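Local atomic coordinates of imelysin-like protein (Psychrobacter arcticus, PDB entry 3PF0), a protein that is of unknown function but belongs to the imelysin-like (peptidase M75) family and is a putative metalloendopeptidase. Residues P65-A70 / K201-N206; N126-Y131 / G197-D202. One frame throughout, in Å; residues are numbered along the deposited sequence.

Overall arrangement
Both contacts use helix 183-214, which meets helix 48-84 in contact 1 and the short helix 125-129 in contact 2; their centres lie about 10 Å apart and they share Lys201 and Asp202. Each is partly buried and pairs an apolar half with a half nearer the surface. In contact 1 the inner pair is Tyr67 with Ile203 and the outer one Ala68 with Glu204; in contact 2 Ile129 and Leu200 lie inside, Tyr128 and Arg199 further out. Contact 1 joins two long antiparallel helices by a CH-pi contact and apolar packing, whereas contact 2 combines apolar packing with a flat guanidinium-on-tyrosine stack. The interiors meet where Ile203 CD1 touches Ile129 CD1 at 3.5 Å.

Contact 1: residues P65-A70 / K201-N206; sequences PAYADA and KDIEKN
Ile203 sets a methyl group squarely on the ring of Tyr67 in a CH-pi contact: CG2 stands 3.5 Å from the ring centroid of Tyr67, only 4° off the ring normal. Because it sits over the middle of the face, the six ring carbons are almost equally far from it, the nearest being Tyr67 CE1 at 3.7 Å from Ile203 CG2. The methyl reaches this place because CG2 lies anti to the Ile203 backbone N, while the other branch, CG1, is anti to the carbonyl carbon (chi1 -67°).

Beside this pair the packing is by van der Waals contact and comes close to the backbone. Tyr67 and Glu204 have the nearest CA atoms of the two segments, 5.4 Å apart, and Tyr67 CB rests 4.2 Å from Glu204 CB. The extended chain of Glu204 then runs along Ala68, bringing OE2 to 3.5 Å from Ala68 CB. No hydrogen bond crosses between the segments. With an alanine at Glu204, the methyl of Ala68 would probably lose its cover on this side and a gap would open along the outer edge of the interface.

The two helix segments run antiparallel, their axes 8.6 Å apart at an angle of 156°, as neighbours in a helical bundle do. Farther along the pair, Lys201 makes a salt bridge with Asp75 of helix 48-84. Tyr67 also meets the ring of Trp207 and packs on Ala112 of helix 92-112, which places its side chain between helices 183-214 and 92-112.

Contact 2: residues N126-Y131 / G197-D202; sequences NLYINY and GTRLKD
Ile129 and Arg199 bring the backbones nearest, their CA atoms 7.5 Å apart, where the end of the short helix 125-129 faces helix 183-214 and the chain leaves helical geometry at Asn130. Across this gap Arg199 lays its guanidinium flat on Tyr128, in a stack with planes 4° apart and centres separated by 4.2 Å. The cation-pi contact is off-centre: Arg199 CZ lies 35° from the ring normal, over Tyr128 CB at 3.5 Å, and Arg199 NH2 covers the CD1 side of the ring, 3.5 Å from Tyr128 CD1. An extended chain from CG to NE carries the group this far, and a hydrogen bond from NH1 to Ser125 OG helps to fix its rotation. In this all-helical protein the short helix thus lies against the long one chiefly through side chains.

The rest of the contact is apolar. Ile129 and Arg199 run by each other in opposite senses, with Ile129 CG1 4.2 Å from Arg199 CB, while Ile129 CD1 meets Leu200 CD2 at 4.0 Å. Trp109 of helix 92-112 packs on both Ile129 and Leu200, and Leu200 also touches Ala70 and Ala71 of helix 48-84.

Contact 1: residues P65-A70 / K201-N206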
ATOM      1  N   PRO A  65      10.374  -5.941   6.239  1.00 34.17           N
ATOM      2  CA  PRO A  65      10.691  -4.521   6.501  1.00 33.62           C
ATOM      3  C   PRO A  65       9.540  -3.558   6.204  1.00 37.27           C
ATOM      4  O   PRO A  65       9.376  -2.595   6.954  1.00 36.43           O
ATOM      5  CB  PRO A  65      11.883  -4.246   5.573  1.00 35.82           C
ATOM      6  CG  PRO A  65      12.518  -5.570   5.403  1.00 41.16           C
ATOM      7  CD  PRO A  65      11.352  -6.514   5.290  1.00 36.68           C
ATOM      8  N   ALA A  66       8.728  -3.826   5.152  1.00 33.90           N
ATOM      9  CA  ALA A  66       7.589  -2.973   4.805  1.00 32.43           C
ATOM     10  C   ALA A  66       6.550  -2.992   5.914  1.00 35.36           C
ATOM     11  O   ALA A  66       6.059  -1.932   6.301  1.00 34.84           O
ATOM     12  CB  ALA A  66       6.967  -3.411   3.496  1.00 33.10           C
ATOM     13  N   TYR A  67       6.248  -4.180   6.459  1.00 31.54           N
ATOM     14  CA  TYR A  67       5.290  -4.290   7.550  1.00 31.20           C
ATOM     15  C   TYR A  67       5.864  -3.678   8.833  1.00 35.66           C
ATOM     16  O   TYR A  67       5.133  -2.988   9.546  1.00 35.54           O
ATOM     17  CB  TYR A  67       4.858  -5.753   7.774  1.00 32.35           C
ATOM     18  CG  TYR A  67       3.904  -6.276   6.717  1.00 33.31           C
ATOM     19  CD1 TYR A  67       2.715  -5.608   6.428  1.00 33.92           C
ATOM     20  CD2 TYR A  67       4.154  -7.477   6.058  1.00 34.40           C
ATOM     21  CE1 TYR A  67       1.836  -6.082   5.453  1.00 34.54           C
ATOM     22  CE2 TYR A  67       3.276  -7.967   5.091  1.00 35.08           C
ATOM     23  CZ  TYR A  67       2.116  -7.268   4.793  1.00 41.52           C
ATOM     24  OH  TYR A  67       1.227  -7.772   3.871  1.00 40.83           O
ATOM     25  N   ALA A  68       7.167  -3.889   9.101  1.00 32.74           N
ATOM     26  CA  ALA A  68       7.844  -3.335  10.280  1.00 33.36           C
ATOM     27  C   ALA A  68       7.823  -1.801  10.243  1.00 36.99           C
ATOM     28  O   ALA A  68       7.544  -1.173  11.265  1.00 35.71           O
ATOM     29  CB  ALA A  68       9.280  -3.850  10.369  1.00 34.88           C
ATOM     30  N   ASP A  69       8.052  -1.213   9.049  1.00 33.69           N
ATOM     31  CA  ASP A  69       8.031   0.225   8.849  1.00 33.92           C
ATOM     32  C   ASP A  69       6.629   0.792   9.045  1.00 36.63           C
ATOM     33  O   ASP A  69       6.500   1.789   9.745  1.00 36.86           O
ATOM     34  CB  ASP A  69       8.577   0.628   7.474  1.00 36.54           C
ATOM     35  CG  ASP A  69       8.752   2.130   7.351  1.00 48.79           C
ATOM     36  OD1 ASP A  69       9.324   2.743   8.288  1.00 49.00           O
ATOM     37  OD2 ASP A  69       8.301   2.701   6.332  1.00 54.65           O
ATOM     38  N   ALA A  70       5.584   0.149   8.483  1.00 31.49           N
ATOM     39  CA  ALA A  70       4.208   0.600   8.685  1.00 30.39           C
ATOM     40  C   ALA A  70       3.846   0.586  10.200  1.00 33.69           C
ATOM     41  O   ALA A  70       3.206   1.529  10.684  1.00 32.32           O
ATOM     42  CB  ALA A  70       3.235  -0.259   7.881  1.00 30.40           C
ATOM     43  N   LYS A 201       1.733  -4.932  13.830  1.00 36.85           N
ATOM     44  CA  LYS A 201       2.764  -5.704  14.527  1.00 37.49           C
ATOM     45  C   LYS A 201       2.426  -7.181  14.488  1.00 40.90           C
ATOM     46  O   LYS A 201       3.328  -8.008  14.358  1.00 40.72           O
ATOM     47  CB  LYS A 201       2.945  -5.227  15.970  1.00 41.07           C
ATOM     48  CG  LYS A 201       4.057  -4.192  16.094  1.00 59.89           C
ATOM     49  CD  LYS A 201       4.004  -3.441  17.417  1.00 71.52           C
ATOM     50  CE  LYS A 201       3.345  -2.092  17.273  1.00 76.28           C
ATOM     51  NZ  LYS A 201       2.521  -1.741  18.463  1.00 81.60           N
ATOM     52  N   ASP A 202       1.129  -7.513  14.539  1.00 37.28           N
ATOM     53  CA  ASP A 202       0.677  -8.899  14.474  1.00 37.77           C
ATOM     54  C   ASP A 202       0.985  -9.501  13.102  1.00 39.90           C
ATOM     55  O   ASP A 202       1.372 -10.661  13.042  1.00 39.34           O
ATOM     56  CB  ASP A 202      -0.820  -8.999  14.801  1.00 40.99           C
ATOM     57  CG  ASP A 202      -1.164  -8.866  16.282  1.00 62.92           C
ATOM     58  OD1 ASP A 202      -0.296  -8.379  17.064  1.00 64.59           O
ATOM     59  OD2 ASP A 202      -2.304  -9.230  16.661  1.00 74.96           O
ATOM     60  N   ILE A 203       0.853  -8.700  12.013  1.00 36.11           N
ATOM     61  CA  ILE A 203       1.149  -9.122  10.637  1.00 35.60           C
ATOM     62  C   ILE A 203       2.662  -9.313  10.489  1.00 40.80           C
ATOM     63  O   ILE A 203       3.081 -10.342   9.950  1.00 41.76           O
ATOM     64  CB  ILE A 203       0.560  -8.142   9.587  1.00 37.69           C
ATOM     65  CG1 ILE A 203      -0.985  -8.199   9.619  1.00 37.34           C
ATOM     66  CG2 ILE A 203       1.080  -8.444   8.160  1.00 38.37           C
ATOM     67  CD1 ILE A 203      -1.628  -6.986   9.158  1.00 42.51           C
ATOM     68  N   GLU A 204       3.469  -8.346  10.993  1.00 36.80           N
ATOM     69  CA  GLU A 204       4.933  -8.412  11.002  1.00 37.45           C
ATOM     70  C   GLU A 204       5.426  -9.689  11.734  1.00 40.99           C
ATOM     71  O   GLU A 204       6.287 -10.394  11.202  1.00 40.81           O
ATOM     72  CB  GLU A 204       5.526  -7.157  11.669  1.00 38.68           C
ATOM     73  CG  GLU A 204       7.047  -7.131  11.676  1.00 49.10           C
ATOM     74  CD  GLU A 204       7.721  -6.225  12.687  1.00 63.35           C
ATOM     75  OE1 GLU A 204       7.034  -5.375  13.300  1.00 48.88           O
ATOM     76  OE2 GLU A 204       8.955  -6.358  12.851  1.00 62.49           O
ATOM     77  N   LYS A 205       4.861  -9.987  12.928  1.00 37.53           N
ATOM     78  CA  LYS A 205       5.227 -11.164  13.739  1.00 38.59           C
ATOM     79  C   LYS A 205       4.873 -12.475  13.029  1.00 42.36           C
ATOM     80  O   LYS A 205       5.631 -13.439  13.121  1.00 42.78           O
ATOM     81  CB  LYS A 205       4.553 -11.132  15.120  1.00 42.14           C
ATOM     82  CG  LYS A 205       5.247 -10.223  16.130  1.00 62.77           C
ATOM     83  CD  LYS A 205       4.791 -10.525  17.556  1.00 74.01           C
ATOM     84  N   ASN A 206       3.734 -12.488  12.306  1.00 37.91           N
ATOM     85  CA  ASN A 206       3.219 -13.629  11.544  1.00 38.19           C
ATOM     86  C   ASN A 206       4.146 -13.975  10.367  1.00 40.72           C
ATOM     87  O   ASN A 206       4.444 -15.150  10.159  1.00 40.97           O
ATOM     88  CB  ASN A 206       1.800 -13.312  11.041  1.00 37.68           C
ATOM     89  CG  ASN A 206       0.938 -14.512  10.723  1.00 56.28           C
ATOM     90  OD1 ASN A 206       1.388 -15.513  10.173  1.00 46.28           O
ATOM     91  ND2 ASN A 206      -0.363 -14.376  10.941  1.00 52.72           N
TER

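Contact 2: residues N126-Y131 / G197-D202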
ATOM      1  N   ASN A 126      -6.618  -6.208   6.636  1.00 31.92           N
ATOM      2  CA  ASN A 126      -6.235  -5.163   5.659  1.00 31.04           C
ATOM      3  C   ASN A 126      -7.347  -4.103   5.475  1.00 33.85           C
ATOM      4  O   ASN A 126      -7.030  -2.935   5.251  1.00 33.79           O
ATOM      5  CB  ASN A 126      -5.873  -5.779   4.299  1.00 29.01           C
ATOM      6  CG  ASN A 126      -6.954  -6.639   3.682  1.00 49.34           C
ATOM      7  OD1 ASN A 126      -7.783  -7.244   4.358  1.00 39.96           O
ATOM      8  ND2 ASN A 126      -6.956  -6.726   2.375  1.00 47.88           N
ATOM      9  N   LEU A 127      -8.638  -4.508   5.574  1.00 29.60           N
ATOM     10  CA  LEU A 127      -9.742  -3.555   5.458  1.00 28.95           C
ATOM     11  C   LEU A 127      -9.891  -2.747   6.764  1.00 33.42           C
ATOM     12  O   LEU A 127     -10.301  -1.591   6.716  1.00 31.93           O
ATOM     13  CB  LEU A 127     -11.046  -4.237   5.044  1.00 28.87           C
ATOM     14  CG  LEU A 127     -11.090  -4.738   3.578  1.00 31.83           C
ATOM     15  CD1 LEU A 127     -12.359  -5.511   3.300  1.00 31.52           C
ATOM     16  CD2 LEU A 127     -10.891  -3.584   2.553  1.00 29.19           C
ATOM     17  N   TYR A 128      -9.465  -3.322   7.912  1.00 30.91           N
ATOM     18  CA  TYR A 128      -9.425  -2.618   9.197  1.00 30.72           C
ATOM     19  C   TYR A 128      -8.236  -1.675   9.203  1.00 33.33           C
ATOM     20  O   TYR A 128      -8.241  -0.702   9.950  1.00 33.36           O
ATOM     21  CB  TYR A 128      -9.345  -3.601  10.392  1.00 32.42           C
ATOM     22  CG  TYR A 128     -10.665  -4.271  10.722  1.00 34.56           C
ATOM     23  CD1 TYR A 128     -11.551  -3.701  11.633  1.00 36.86           C
ATOM     24  CD2 TYR A 128     -11.020  -5.484  10.135  1.00 35.74           C
ATOM     25  CE1 TYR A 128     -12.776  -4.304  11.927  1.00 38.97           C
ATOM     26  CE2 TYR A 128     -12.236  -6.107  10.436  1.00 37.33           C
ATOM     27  CZ  TYR A 128     -13.113  -5.508  11.327  1.00 46.05           C
ATOM     28  OH  TYR A 128     -14.313  -6.107  11.620  1.00 48.98           O
ATOM     29  N   ILE A 129      -7.217  -1.961   8.364  1.00 29.64           N
ATOM     30  CA  ILE A 129      -6.005  -1.149   8.220  1.00 28.90           C
ATOM     31  C   ILE A 129      -6.228  -0.031   7.175  1.00 33.15           C
ATOM     32  O   ILE A 129      -5.859   1.124   7.421  1.00 33.42           O
ATOM     33  CB  ILE A 129      -4.774  -2.043   7.870  1.00 31.41           C
ATOM     34  CG1 ILE A 129      -4.392  -2.934   9.066  1.00 31.78           C
ATOM     35  CG2 ILE A 129      -3.569  -1.198   7.421  1.00 30.36           C
ATOM     36  CD1 ILE A 129      -3.556  -4.140   8.720  1.00 35.50           C
ATOM     37  N   ASN A 130      -6.783  -0.381   6.003  1.00 29.79           N
ATOM     38  CA  ASN A 130      -7.044   0.582   4.935  1.00 29.17           C
ATOM     39  C   ASN A 130      -8.297   0.182   4.156  1.00 32.00           C
ATOM     40  O   ASN A 130      -8.221  -0.600   3.202  1.00 31.20           O
ATOM     41  CB  ASN A 130      -5.829   0.725   3.996  1.00 30.22           C
ATOM     42  CG  ASN A 130      -5.951   1.873   3.011  1.00 40.96           C
ATOM     43  OD1 ASN A 130      -6.527   2.917   3.308  1.00 33.85           O
ATOM     44  ND2 ASN A 130      -5.418   1.710   1.814  1.00 30.69           N
ATOM     45  N   TYR A 131      -9.458   0.711   4.582  1.00 28.30           N
ATOM     46  CA  TYR A 131     -10.727   0.405   3.925  1.00 28.01           C
ATOM     47  C   TYR A 131     -10.788   1.196   2.623  1.00 32.37           C
ATOM     48  O   TYR A 131     -11.155   2.371   2.609  1.00 32.49           O
ATOM     49  CB  TYR A 131     -11.945   0.676   4.834  1.00 28.53           C
ATOM     50  CG  TYR A 131     -13.168  -0.074   4.354  1.00 29.31           C
ATOM     51  CD1 TYR A 131     -13.953   0.423   3.315  1.00 30.79           C
ATOM     52  CD2 TYR A 131     -13.474  -1.335   4.855  1.00 30.25           C
ATOM     53  CE1 TYR A 131     -15.025  -0.307   2.804  1.00 30.97           C
ATOM     54  CE2 TYR A 131     -14.561  -2.063   4.371  1.00 31.74           C
ATOM     55  CZ  TYR A 131     -15.332  -1.547   3.345  1.00 33.88           C
ATOM     56  OH  TYR A 131     -16.401  -2.275   2.877  1.00 35.50           O
ATOM     57  N   GLY A 197      -1.577   0.033  15.062  1.00 31.38           N
ATOM     58  CA  GLY A 197      -0.273  -0.460  15.510  1.00 31.96           C
ATOM     59  C   GLY A 197      -0.282  -1.928  15.893  1.00 36.58           C
ATOM     60  O   GLY A 197       0.569  -2.695  15.433  1.00 36.73           O
ATOM     61  N   THR A 198      -1.297  -2.341  16.672  1.00 33.07           N
ATOM     62  CA  THR A 198      -1.484  -3.727  17.121  1.00 32.84           C
ATOM     63  C   THR A 198      -1.667  -4.673  15.918  1.00 36.28           C
ATOM     64  O   THR A 198      -1.056  -5.735  15.893  1.00 35.66           O
ATOM     65  CB  THR A 198      -2.681  -3.818  18.082  1.00 39.08           C
ATOM     66  OG1 THR A 198      -2.428  -2.985  19.213  1.00 38.93           O
ATOM     67  CG2 THR A 198      -2.971  -5.257  18.547  1.00 37.97           C
ATOM     68  N   ARG A 199      -2.493  -4.282  14.931  1.00 32.54           N
ATOM     69  CA  ARG A 199      -2.764  -5.106  13.750  1.00 31.91           C
ATOM     70  C   ARG A 199      -1.516  -5.268  12.879  1.00 35.66           C
ATOM     71  O   ARG A 199      -1.245  -6.371  12.413  1.00 35.18           O
ATOM     72  CB  ARG A 199      -3.920  -4.519  12.922  1.00 29.77           C
ATOM     73  CG  ARG A 199      -5.275  -4.704  13.586  1.00 37.53           C
ATOM     74  CD  ARG A 199      -6.390  -4.038  12.792  1.00 35.98           C
ATOM     75  NE  ARG A 199      -7.673  -4.151  13.493  1.00 36.21           N
ATOM     76  CZ  ARG A 199      -8.488  -5.199  13.410  1.00 45.72           C
ATOM     77  NH1 ARG A 199      -8.177  -6.233  12.635  1.00 36.41           N
ATOM     78  NH2 ARG A 199      -9.628  -5.215  14.083  1.00 33.24           N
ATOM     79  N   LEU A 200      -0.760  -4.177  12.676  1.00 32.70           N
ATOM     80  CA  LEU A 200       0.458  -4.168  11.864  1.00 33.00           C
ATOM     81  C   LEU A 200       1.583  -4.991  12.492  1.00 39.56           C
ATOM     82  O   LEU A 200       2.306  -5.680  11.763  1.00 40.52           O
ATOM     83  CB  LEU A 200       0.934  -2.723  11.609  1.00 32.15           C
ATOM     84  CG  LEU A 200      -0.000  -1.857  10.750  1.00 35.06           C
ATOM     85  CD1 LEU A 200       0.398  -0.394  10.806  1.00 34.44           C
ATOM     86  CD2 LEU A 200      -0.030  -2.330   9.334  1.00 36.62           C
ATOM     87  N   LYS A 201       1.733  -4.932  13.830  1.00 36.85           N
ATOM     88  CA  LYS A 201       2.764  -5.704  14.527  1.00 37.49           C
ATOM     89  C   LYS A 201       2.426  -7.181  14.488  1.00 40.90           C
ATOM     90  O   LYS A 201       3.328  -8.008  14.358  1.00 40.72           O
ATOM     91  CB  LYS A 201       2.945  -5.227  15.970  1.00 41.07           C
ATOM     92  CG  LYS A 201       4.057  -4.192  16.094  1.00 59.89           C
ATOM     93  CD  LYS A 201       4.004  -3.441  17.417  1.00 71.52           C
ATOM     94  CE  LYS A 201       3.345  -2.092  17.273  1.00 76.28           C
ATOM     95  NZ  LYS A 201       2.521  -1.741  18.463  1.00 81.60           N
ATOM     96  N   ASP A 202       1.129  -7.513  14.539  1.00 37.28           N
ATOM     97  CA  ASP A 202       0.677  -8.899  14.474  1.00 37.77           C
ATOM     98  C   ASP A 202       0.985  -9.501  13.102  1.00 39.90           C
ATOM     99  O   ASP A 202       1.372 -10.661  13.042  1.00 39.34           O
ATOM    100  CB  ASP A 202      -0.820  -8.999  14.801  1.00 40.99           C
ATOM    101  CG  ASP A 202      -1.164  -8.866  16.282  1.00 62.92           C
ATOM    102  OD1 ASP A 202      -0.296  -8.379  17.064  1.00 64.59           O
ATOM    103  OD2 ASP A 202      -2.304  -9.230  16.661  1.00 74.96           O
TER